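Local coordinates for probable transcriptional regulator (Pseudomonas aeruginosa, PDB 2HR3), which probably binds DNA as a dimeric winged-helix regulator of the MarR family and so controls transcription, at residues 45-48 against 49-53. Sequence-based numbering, arbitrary orientation.
Sequences DRLG and GDVTP
Leu47 and Val51 have similar first torsions, each with a gamma carbon set anti to its own carbonyl carbon (chi1 -64° for CG of Leu47, -75° for CG1 of Val51), and this brings the two side chains together across the turn that follows helix 32-46. CG1 of Val51 lies 3.5 Å from CB of Leu47, so the leucine is touched at its root, while its CD1 comes within 4.1 Å of the same methyl. The two side chains run at about a right angle to each other, and CG1 of Val51 also rests 3.7 Å from the carbonyl O of Leu47, so the methyl meets the backbone at the start of the turn as well as the side chain. Between them the chain turns through two glycines. Gly48 N still bonds to Asp45 O at 3.1 Å, although Leu47 has already left helical geometry, and then Gly48 and Gly49 in a row take positive phi, a conformation that glycine adopts readily. The turn joins two helices of the winged-helix DNA-binding domain of the MarR family, and it also meets the probable wing: Val51 pairs by backbone hydrogen bonds with Val94 of strand 93-96, and Gly49 O accepts a hydrogen bond from Ser95 OG. Leu47 continues onto Glu55 and Ala59 of helix 53-59, whose start is capped by Thr52 OG1 bonding to Glu55 N. At the helix end, the CB of Asp45 points away from the glycines, and its OD2 forms a salt bridge with Arg108 of helix 98-122.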
ATOM      1  N   ASP A  45       0.647 -14.782  -4.175  1.00 64.26           N
ATOM      2  CA  ASP A  45       1.636 -14.942  -5.228  1.00 65.49           C
ATOM      3  C   ASP A  45       2.973 -14.422  -4.702  1.00 66.27           C
ATOM      4  O   ASP A  45       4.012 -15.041  -4.896  1.00 65.54           O
ATOM      5  CB  ASP A  45       1.185 -14.194  -6.458  1.00 66.22           C
ATOM      6  CG  ASP A  45       2.301 -14.049  -7.512  1.00 69.39           C
ATOM      7  OD1 ASP A  45       2.650 -15.083  -8.157  1.00 71.83           O
ATOM      8  OD2 ASP A  45       2.801 -12.892  -7.692  1.00 72.49           O
ATOM      9  N   ARG A  46       2.916 -13.310  -3.982  1.00 67.78           N
ATOM     10  CA  ARG A  46       4.103 -12.785  -3.380  1.00 69.88           C
ATOM     11  C   ARG A  46       4.777 -13.824  -2.508  1.00 69.93           C
ATOM     12  O   ARG A  46       5.961 -14.066  -2.695  1.00 70.51           O
ATOM     13  CB  ARG A  46       3.816 -11.513  -2.597  1.00 70.28           C
ATOM     14  CG  ARG A  46       3.676 -10.303  -3.536  1.00 75.84           C
ATOM     15  CD  ARG A  46       3.898  -8.966  -2.852  1.00 78.89           C
ATOM     16  NE  ARG A  46       2.941  -8.715  -1.786  1.00 81.61           N
ATOM     17  CZ  ARG A  46       1.694  -8.276  -1.949  1.00 80.52           C
ATOM     18  NH1 ARG A  46       1.204  -8.037  -3.152  1.00 83.69           N
ATOM     19  NH2 ARG A  46       0.928  -8.067  -0.877  1.00 80.00           N
ATOM     20  N   LEU A  47       4.022 -14.451  -1.589  1.00 70.40           N
ATOM     21  CA  LEU A  47       4.574 -15.451  -0.635  1.00 70.00           C
ATOM     22  C   LEU A  47       4.874 -16.801  -1.247  1.00 69.55           C
ATOM     23  O   LEU A  47       5.216 -17.765  -0.518  1.00 70.63           O
ATOM     24  CB  LEU A  47       3.633 -15.670   0.544  1.00 69.73           C
ATOM     25  CG  LEU A  47       3.406 -14.464   1.431  1.00 70.72           C
ATOM     26  CD1 LEU A  47       2.149 -14.727   2.265  1.00 69.58           C
ATOM     27  CD2 LEU A  47       4.645 -14.128   2.275  1.00 68.55           C
ATOM     28  N   GLY A  48       4.761 -16.899  -2.560  1.00 68.74           N
ATOM     29  CA  GLY A  48       5.284 -18.056  -3.261  1.00 69.16           C
ATOM     30  C   GLY A  48       4.194 -19.015  -3.645  1.00 69.18           C
ATOM     31  O   GLY A  48       4.462 -20.071  -4.213  1.00 68.97           O
ATOM     32  N   GLY A  49       2.964 -18.645  -3.302  1.00 69.05           N
ATOM     33  CA  GLY A  49       1.814 -19.308  -3.825  1.00 69.34           C
ATOM     34  C   GLY A  49       1.368 -20.607  -3.201  1.00 70.18           C
ATOM     35  O   GLY A  49       0.445 -21.204  -3.779  1.00 71.41           O
ATOM     36  N   ASP A  50       1.996 -21.091  -2.099  1.00 69.82           N
ATOM     37  CA  ASP A  50       1.474 -22.288  -1.399  1.00 69.46           C
ATOM     38  C   ASP A  50       1.509 -22.137   0.118  1.00 67.71           C
ATOM     39  O   ASP A  50       2.287 -22.790   0.807  1.00 68.50           O
ATOM     40  CB  ASP A  50       2.207 -23.542  -1.842  1.00 70.33           C
ATOM     41  CG  ASP A  50       1.848 -24.766  -0.996  1.00 74.35           C
ATOM     42  OD1 ASP A  50       0.629 -25.050  -0.876  1.00 78.89           O
ATOM     43  OD2 ASP A  50       2.784 -25.434  -0.461  1.00 75.83           O
ATOM     44  N   VAL A  51       0.546 -21.376   0.624  1.00 65.42           N
ATOM     45  CA  VAL A  51       0.616 -20.691   1.896  1.00 62.74           C
ATOM     46  C   VAL A  51      -0.548 -20.978   2.823  1.00 59.99           C
ATOM     47  O   VAL A  51      -1.669 -21.150   2.398  1.00 57.45           O
ATOM     48  CB  VAL A  51       0.645 -19.121   1.647  1.00 63.81           C
ATOM     49  CG1 VAL A  51       2.018 -18.667   1.139  1.00 64.96           C
ATOM     50  CG2 VAL A  51      -0.434 -18.661   0.626  1.00 63.59           C
ATOM     51  N   THR A  52      -0.271 -20.985   4.125  1.00 59.08           N
ATOM     52  CA  THR A  52      -1.312 -21.115   5.138  1.00 57.64           C
ATOM     53  C   THR A  52      -2.094 -19.804   5.197  1.00 57.94           C
ATOM     54  O   THR A  52      -1.521 -18.700   5.036  1.00 57.74           O
ATOM     55  CB  THR A  52      -0.750 -21.456   6.608  1.00 56.96           C
ATOM     56  OG1 THR A  52       0.379 -20.637   6.917  1.00 53.97           O
ATOM     57  CG2 THR A  52      -0.303 -22.904   6.734  1.00 56.02           C
ATOM     58  N   PRO A  53      -3.388 -19.904   5.481  1.00 57.84           N
ATOM     59  CA  PRO A  53      -4.125 -18.727   5.871  1.00 58.13           C
ATOM     60  C   PRO A  53      -3.396 -17.817   6.854  1.00 59.17           C
ATOM     61  O   PRO A  53      -3.376 -16.568   6.634  1.00 60.36           O
ATOM     62  CB  PRO A  53      -5.385 -19.315   6.491  1.00 57.75           C
ATOM     63  CG  PRO A  53      -5.621 -20.547   5.605  1.00 58.36           C
ATOM     64  CD  PRO A  53      -4.249 -21.104   5.438  1.00 57.82           C
TER